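Local coordinates for protein homoprotocatechuate 2,3-dioxygenase (Brevibacterium fuscum, PDB 4Z6M) that catalyses the oxygen-dependent opening of the aromatic ring of homoprotocatechuate at a non-haem iron(II) centre, at residues Tyr145-Glu149 and Ser218-Asn224; Ser251-Leu256 and Glu267-Tyr273. The protein carries 1 engineered substitution. All coordinates share one frame; numbering follows the deposited sequence. Where two conformers were deposited one is given.

In the fold
Contact 1 closes before contact 2 opens along the chain, and their centres lie about 12 Å apart on the same side of the chain's centre. Strand 211-218, helix 222-234 and strands 244-247, 254-259 and 265-270 come in this order, in the beta-alpha-beta-beta-beta pattern of the glyoxalase/dioxygenase superfamily. Contact 1 docks the loop ahead of strand 152-160 onto the turn that starts the helix; contact 2 pairs the open end of the hairpin 254-259/265-270 with its flanking loop residues. The two meet directly through probable hydrogen bonds, Thr219 O to Thr270 OG1 (2.8 Å) and Lys222 NZ to Gln271 OE1. Both also touch the third subunit, so the carboxylate strand of the iron site is linked through this turn to a subunit interface.

Contact 1: residues Tyr145-Glu149 and Ser218-Asn224; sequences YSAGE and STHEKHN
Tyr145 and His220 meet rim to rim, where Tyr145 OH and His220 ND1 share a hydrogen bond of 2.7 Å made near the plane of the imidazole. The two planes are inclined by only 22°, and neither ring lies over the other. With CG anti to its backbone N (chi1 -169°), Tyr145 sends its long side chain across to the second segment, where a tyrosine can both fill space and end in a polar group. On the far side of the imidazole, NE2 bonds to Glu57, so both ring nitrogens are engaged.

The close-packed part lies where the main chains approach. Asn224 ND2 donates to Ala147 O at 2.9 Å, reaching it from above the carbonyl plane, and the bare CA of Gly148 sits 3.6 Å from Asn224 O. Methyl CG2 of Thr219 rests 3.4 Å from Glu149 O. Ser146-Glu149 is a type I beta turn, reinforced by an ST turn in which Ser146 OG accepts from Gly148 N; this compact bend docks against the start of helix 222-234. Asparagine suits its first turn because the other end of its amide, OD1, takes the backbone N-H of Glu221.

The looser part is bridged by water. One water bonds Tyr145 OH, Glu149 O (2.7 Å) and His220 N together; a second links the same hydroxyl to Asn224 OD1. A third spans Ala147 O and His223 ND1, near the border where His223 stacks on His223 of the second subunit.

Contact 2: residues Ser251-Leu256 and Glu267-Tyr273; sequences SNAFYL and EIYTQDY. With FE2 (Fe (II) ion), chain E.
Ala253 sets its methyl over the face of the Tyr269 ring, with CB 3.5 Å from the centroid and 21° off the ring normal, a CH-pi contact for which a small side chain is well suited. The ring is brought there by a first torsion that places Tyr269 CG anti to the backbone N (chi1 -176°), leaning it toward the neighbouring segment. At the ring's end, Ser251 CB packs against the Tyr269 hydroxyl. That hydroxyl donates to Asp272 OD2 at 2.7 Å, coming from above the carboxylate plane, which restrains the ring's swing; Asp272 OD2 also accepts a hydrogen bond from the backbone N of Val199.

Beneath these side chains, strands 254-256 and 267-270 run antiparallel as arms of a beta hairpin. Phe254 with Thr270 and Leu256 with Ile268 are hydrogen-bonded pairs, while Tyr255 with Tyr269 is a non-hydrogen-bonded one. Side chains therefore alternate. On the face away from the tyrosines, Phe254 CB meets Thr270 CG2 at 3.8 Å, while Leu256 and Ile268 meet loosely, CB to CB at 4.3 Å, and both touch Ile225 of helix 222-234. The other face carries Tyr255, whose ring leads away to let OH bond Asp294, while its CB lies 3.6 Å from Glu267 OE2.

Glu267 stretches its chain fully beyond CG and gives OE1 to iron at 2.1 Å, completing the facial triad with His155 and His214. OE2 stays 3.6 Å from the iron and is hydrogen-bonded to His248 NE2, with a weak bond from one iron-bound water, which restrains the carboxylate's rotation. One-oxygen ligation leaves three positions on the metal held by water, consistent with the sites that substrate and oxygen take in extradiol dioxygenases.

Contact 1: residues Tyr145-Glu149 and Ser218-Asn224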
loop_
_atom_site.group_PDB
_atom_site.type_symbol
_atom_site.label_atom_id
_atom_site.label_comp_id
_atom_site.label_asym_id
_atom_site.label_seq_id
_atom_site.Cartn_x
_atom_site.Cartn_y
_atom_site.Cartn_z
ATOM N N TYR A 145 -7.214 10.118 11.292
ATOM C CA TYR A 145 -7.279 9.212 10.142
ATOM C C TYR A 145 -7.346 7.756 10.573
ATOM O O TYR A 145 -6.484 7.257 11.313
ATOM C CB TYR A 145 -6.069 9.428 9.267
ATOM C CG TYR A 145 -6.062 8.776 7.897
ATOM C CD1 TYR A 145 -6.678 9.393 6.845
ATOM C CD2 TYR A 145 -5.337 7.617 7.632
ATOM C CE1 TYR A 145 -6.641 8.861 5.568
ATOM C CE2 TYR A 145 -5.313 7.083 6.351
ATOM C CZ TYR A 145 -5.960 7.719 5.331
ATOM O OH TYR A 145 -5.926 7.202 4.030
ATOM N N SER A 146 -8.374 7.089 10.067
ATOM C CA SER A 146 -8.605 5.674 10.291
ATOM C C SER A 146 -7.847 4.818 9.276
ATOM O O SER A 146 -7.635 5.220 8.122
ATOM C CB SER A 146 -10.091 5.394 10.098
ATOM O OG SER A 146 -10.342 4.003 10.063
ATOM N N ALA A 147 -7.520 3.591 9.670
ATOM C CA ALA A 147 -6.948 2.653 8.717
ATOM C C ALA A 147 -7.904 2.335 7.552
ATOM O O ALA A 147 -7.461 1.880 6.492
ATOM C CB ALA A 147 -6.524 1.386 9.452
ATOM N N GLY A 148 -9.202 2.574 7.756
ATOM C CA GLY A 148 -10.217 2.421 6.718
ATOM C C GLY A 148 -10.786 3.736 6.175
ATOM O O GLY A 148 -11.905 3.735 5.654
ATOM N N GLU A 149 -10.066 4.851 6.310
ATOM C CA GLU A 149 -10.677 6.188 6.132
ATOM C C GLU A 149 -11.398 6.404 4.809
ATOM O O GLU A 149 -10.834 6.199 3.727
ATOM C CB GLU A 149 -9.632 7.284 6.302
ATOM C CG GLU A 149 -10.209 8.685 6.395
ATOM C CD GLU A 149 -10.893 8.975 7.718
ATOM O OE1 GLU A 149 -10.514 8.384 8.744
ATOM O OE2 GLU A 149 -11.794 9.818 7.712
ATOM N N SER A 218 -15.113 7.027 -1.424
ATOM C CA SER A 218 -13.733 6.715 -1.826
ATOM C C SER A 218 -12.820 6.509 -0.632
ATOM O O SER A 218 -13.039 7.087 0.425
ATOM C CB SER A 218 -13.126 7.849 -2.659
ATOM O OG SER A 218 -13.899 8.168 -3.795
ATOM N N THR A 219 -11.761 5.731 -0.838
ATOM C CA THR A 219 -10.587 5.740 0.024
ATOM C C THR A 219 -9.383 6.218 -0.799
ATOM O O THR A 219 -9.445 6.323 -2.027
ATOM C CB THR A 219 -10.248 4.327 0.537
ATOM O OG1 THR A 219 -10.008 3.468 -0.592
ATOM C CG2 THR A 219 -11.370 3.767 1.407
ATOM N N HIS A 220 -8.271 6.466 -0.120
ATOM C CA HIS A 220 -7.027 6.787 -0.798
ATOM C C HIS A 220 -6.454 5.585 -1.527
ATOM O O HIS A 220 -6.050 5.692 -2.691
ATOM C CB HIS A 220 -5.983 7.309 0.203
ATOM C CG HIS A 220 -6.241 8.698 0.673
ATOM N ND1 HIS A 220 -6.189 9.039 2.009
ATOM C CD2 HIS A 220 -6.547 9.827 -0.007
ATOM C CE1 HIS A 220 -6.452 10.326 2.132
ATOM N NE2 HIS A 220 -6.668 10.828 0.926
ATOM N N GLU A 221 -6.398 4.455 -0.830
ATOM C CA GLU A 221 -5.649 3.302 -1.310
ATOM C C GLU A 221 -6.439 2.015 -1.137
ATOM O O GLU A 221 -7.439 1.945 -0.426
ATOM C CB GLU A 221 -4.260 3.223 -0.632
ATOM C CG GLU A 221 -3.406 4.453 -0.962
ATOM C CD GLU A 221 -1.923 4.329 -0.742
ATOM O OE1 GLU A 221 -1.494 3.399 -0.038
ATOM O OE2 GLU A 221 -1.174 5.167 -1.266
ATOM N N LYS A 222 -5.982 1.000 -1.847
ATOM C CA LYS A 222 -6.648 -0.279 -1.831
ATOM C C LYS A 222 -6.600 -0.910 -0.417
ATOM O O LYS A 222 -7.585 -1.511 0.026
ATOM C CB LYS A 222 -6.088 -1.187 -2.936
ATOM C CG LYS A 222 -6.329 -0.620 -4.340
ATOM C CD LYS A 222 -5.790 -1.477 -5.483
ATOM C CE LYS A 222 -4.293 -1.351 -5.661
ATOM N NZ LYS A 222 -3.851 -0.076 -6.296
ATOM N N HIS A 223 -5.501 -0.721 0.303
ATOM C CA HIS A 223 -5.393 -1.330 1.619
ATOM C C HIS A 223 -6.413 -0.754 2.587
ATOM O O HIS A 223 -6.783 -1.423 3.547
ATOM C CB HIS A 223 -3.985 -1.173 2.188
ATOM C CG HIS A 223 -3.565 0.237 2.401
ATOM N ND1 HIS A 223 -3.914 0.974 3.511
ATOM C CD2 HIS A 223 -2.792 1.048 1.638
ATOM C CE1 HIS A 223 -3.382 2.185 3.415
ATOM N NE2 HIS A 223 -2.719 2.255 2.277
ATOM N N ASN A 224 -6.920 0.449 2.324
ATOM C CA ASN A 224 -7.946 1.020 3.202
ATOM C C ASN A 224 -9.244 0.230 3.083
ATOM O O ASN A 224 -9.958 0.033 4.066
ATOM C CB ASN A 224 -8.165 2.487 2.885
ATOM C CG ASN A 224 -6.917 3.309 3.052
ATOM O OD1 ASN A 224 -6.317 3.753 2.081
ATOM N ND2 ASN A 224 -6.527 3.526 4.293
HETATM O O HOH W 1 -8.328 6.080 2.761
HETATM O O HOH W 2 -4.127 5.490 2.674
HETATM O O HOH W 3 -5.140 0.444 6.039
#

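Contact 2: residues Ser251-Leu256 and Glu267-Tyr273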
loop_
_atom_site.group_PDB
_atom_site.type_symbol
_atom_site.label_atom_id
_atom_site.label_comp_id
_atom_site.label_asym_id
_atom_site.label_seq_id
_atom_site.Cartn_x
_atom_site.Cartn_y
_atom_site.Cartn_z
ATOM N N SER A 251 -15.293 0.948 -14.868
ATOM C CA SER A 251 -14.672 1.945 -13.970
ATOM C C SER A 251 -13.230 1.668 -13.573
ATOM O O SER A 251 -12.532 2.615 -13.189
ATOM C CB SER A 251 -15.498 2.252 -12.719
ATOM O OG SER A 251 -15.245 1.289 -11.678
ATOM N N ASN A 252 -12.801 0.394 -13.612
ATOM C CA ASN A 252 -11.446 0.005 -13.186
ATOM C C ASN A 252 -11.152 0.265 -11.699
ATOM O O ASN A 252 -10.012 0.195 -11.310
ATOM C CB ASN A 252 -10.383 0.703 -14.022
ATOM C CG ASN A 252 -9.007 0.105 -13.890
ATOM O OD1 ASN A 252 -8.843 -1.126 -13.855
ATOM N ND2 ASN A 252 -7.993 0.965 -13.873
ATOM N N ALA A 253 -12.172 0.555 -10.890
ATOM C CA ALA A 253 -11.944 0.886 -9.495
ATOM C C ALA A 253 -11.873 -0.353 -8.621
ATOM O O ALA A 253 -12.497 -1.384 -8.895
ATOM C CB ALA A 253 -13.056 1.781 -8.992
ATOM N N PHE A 254 -11.108 -0.251 -7.549
ATOM C CA PHE A 254 -11.100 -1.281 -6.512
ATOM C C PHE A 254 -12.346 -1.002 -5.629
ATOM O O PHE A 254 -12.669 0.160 -5.391
ATOM C CB PHE A 254 -9.788 -1.191 -5.728
ATOM C CG PHE A 254 -9.476 -2.386 -4.875
ATOM C CD1 PHE A 254 -8.837 -3.468 -5.407
ATOM C CD2 PHE A 254 -9.792 -2.407 -3.532
ATOM C CE1 PHE A 254 -8.540 -4.560 -4.622
ATOM C CE2 PHE A 254 -9.516 -3.503 -2.755
ATOM C CZ PHE A 254 -8.882 -4.579 -3.309
ATOM N N TYR A 255 -13.040 -2.043 -5.179
ATOM C CA TYR A 255 -14.366 -1.862 -4.597
ATOM C C TYR A 255 -14.693 -2.856 -3.502
ATOM O O TYR A 255 -14.071 -3.928 -3.375
ATOM C CB TYR A 255 -15.431 -1.977 -5.700
ATOM C CG TYR A 255 -15.690 -3.392 -6.171
ATOM C CD1 TYR A 255 -16.577 -4.208 -5.514
ATOM C CD2 TYR A 255 -15.032 -3.928 -7.284
ATOM C CE1 TYR A 255 -16.820 -5.508 -5.917
ATOM C CE2 TYR A 255 -15.271 -5.227 -7.701
ATOM C CZ TYR A 255 -16.155 -6.026 -7.011
ATOM O OH TYR A 255 -16.427 -7.309 -7.442
ATOM N N LEU A 256 -15.754 -2.502 -2.769
ATOM C CA LEU A 256 -16.338 -3.333 -1.732
ATOM C C LEU A 256 -17.784 -2.901 -1.556
ATOM O O LEU A 256 -18.047 -1.704 -1.598
ATOM C CB LEU A 256 -15.601 -3.133 -0.402
ATOM C CG LEU A 256 -16.125 -3.916 0.811
ATOM C CD1 LEU A 256 -15.964 -5.413 0.623
ATOM C CD2 LEU A 256 -15.473 -3.407 2.071
ATOM N N GLU A 267 -21.031 1.336 -1.096
ATOM C CA GLU A 267 -19.832 0.918 -1.812
ATOM C C GLU A 267 -18.653 1.731 -1.285
ATOM O O GLU A 267 -18.764 2.945 -1.056
ATOM C CB GLU A 267 -19.986 1.144 -3.312
ATOM C CG GLU A 267 -18.852 0.578 -4.140
ATOM C CD GLU A 267 -18.993 0.806 -5.618
ATOM O OE1 GLU A 267 -19.960 1.468 -6.033
ATOM O OE2 GLU A 267 -18.101 0.335 -6.380
ATOM N N ILE A 268 -17.514 1.059 -1.169
ATOM C CA ILE A 268 -16.231 1.704 -0.951
ATOM C C ILE A 268 -15.411 1.504 -2.223
ATOM O O ILE A 268 -15.463 0.445 -2.807
ATOM C CB ILE A 268 -15.485 1.124 0.275
ATOM C CG1 ILE A 268 -16.430 0.761 1.453
ATOM C CG2 ILE A 268 -14.371 2.097 0.645
ATOM C CD1 ILE A 268 -17.121 1.938 2.054
ATOM N N TYR A 269 -14.723 2.547 -2.681
ATOM C CA TYR A 269 -14.303 2.667 -4.054
ATOM C C TYR A 269 -12.983 3.414 -4.131
ATOM O O TYR A 269 -12.763 4.390 -3.396
ATOM C CB TYR A 269 -15.375 3.480 -4.765
ATOM C CG TYR A 269 -15.325 3.740 -6.241
ATOM C CD1 TYR A 269 -15.941 2.878 -7.139
ATOM C CD2 TYR A 269 -14.782 4.911 -6.717
ATOM C CE1 TYR A 269 -16.003 3.199 -8.486
ATOM C CE2 TYR A 269 -14.836 5.229 -8.061
ATOM C CZ TYR A 269 -15.458 4.364 -8.946
ATOM O OH TYR A 269 -15.573 4.676 -10.279
ATOM N N THR A 270 -12.083 3.016 -5.017
ATOM C CA THR A 270 -10.883 3.850 -5.232
ATOM C C THR A 270 -10.275 3.618 -6.601
ATOM O O THR A 270 -10.363 2.523 -7.140
ATOM C CB THR A 270 -9.822 3.647 -4.121
ATOM O OG1 THR A 270 -8.823 4.685 -4.200
ATOM C CG2 THR A 270 -9.148 2.277 -4.193
ATOM N N GLN A 271 -9.665 4.675 -7.142
ATOM C CA GLN A 271 -8.714 4.583 -8.263
ATOM C C GLN A 271 -9.345 4.262 -9.609
ATOM O O GLN A 271 -8.800 3.526 -10.420
ATOM C CB GLN A 271 -7.543 3.669 -7.931
ATOM C CG GLN A 271 -6.675 4.310 -6.860
ATOM C CD GLN A 271 -5.728 3.344 -6.176
ATOM O OE1 GLN A 271 -5.225 2.409 -6.791
ATOM N NE2 GLN A 271 -5.463 3.580 -4.907
ATOM N N ASP A 272 -10.483 4.897 -9.879
ATOM C CA ASP A 272 -10.945 5.045 -11.260
ATOM C C ASP A 272 -10.133 6.142 -11.969
ATOM O O ASP A 272 -9.120 6.611 -11.443
ATOM C CB ASP A 272 -12.457 5.255 -11.302
ATOM C CG ASP A 272 -12.918 6.609 -10.762
ATOM O OD1 ASP A 272 -12.116 7.323 -10.131
ATOM O OD2 ASP A 272 -14.129 6.905 -10.948
ATOM N N TYR A 273 -10.555 6.504 -13.175
ATOM C CA TYR A 273 -9.743 7.303 -14.097
ATOM C C TYR A 273 -10.430 8.637 -14.425
ATOM O O TYR A 273 -11.602 8.857 -14.114
ATOM C CB TYR A 273 -9.414 6.480 -15.362
ATOM C CG TYR A 273 -10.636 5.961 -16.082
ATOM C CD1 TYR A 273 -11.273 6.730 -17.050
ATOM C CD2 TYR A 273 -11.167 4.713 -15.791
ATOM C CE1 TYR A 273 -12.394 6.280 -17.710
ATOM C CE2 TYR A 273 -12.300 4.243 -16.446
ATOM C CZ TYR A 273 -12.914 5.043 -17.404
ATOM O OH TYR A 273 -14.056 4.624 -18.053
HETATM FE FE FE2 E . -20.936 1.997 -7.765
HETATM O O HOH W 4 -8.291 3.742 -13.194
HETATM O O HOH W 5 -19.007 1.736 -8.696
HETATM O O HOH W 6 -21.898 2.611 -9.598
HETATM O O HOH W 7 -21.261 -0.076 -8.458
#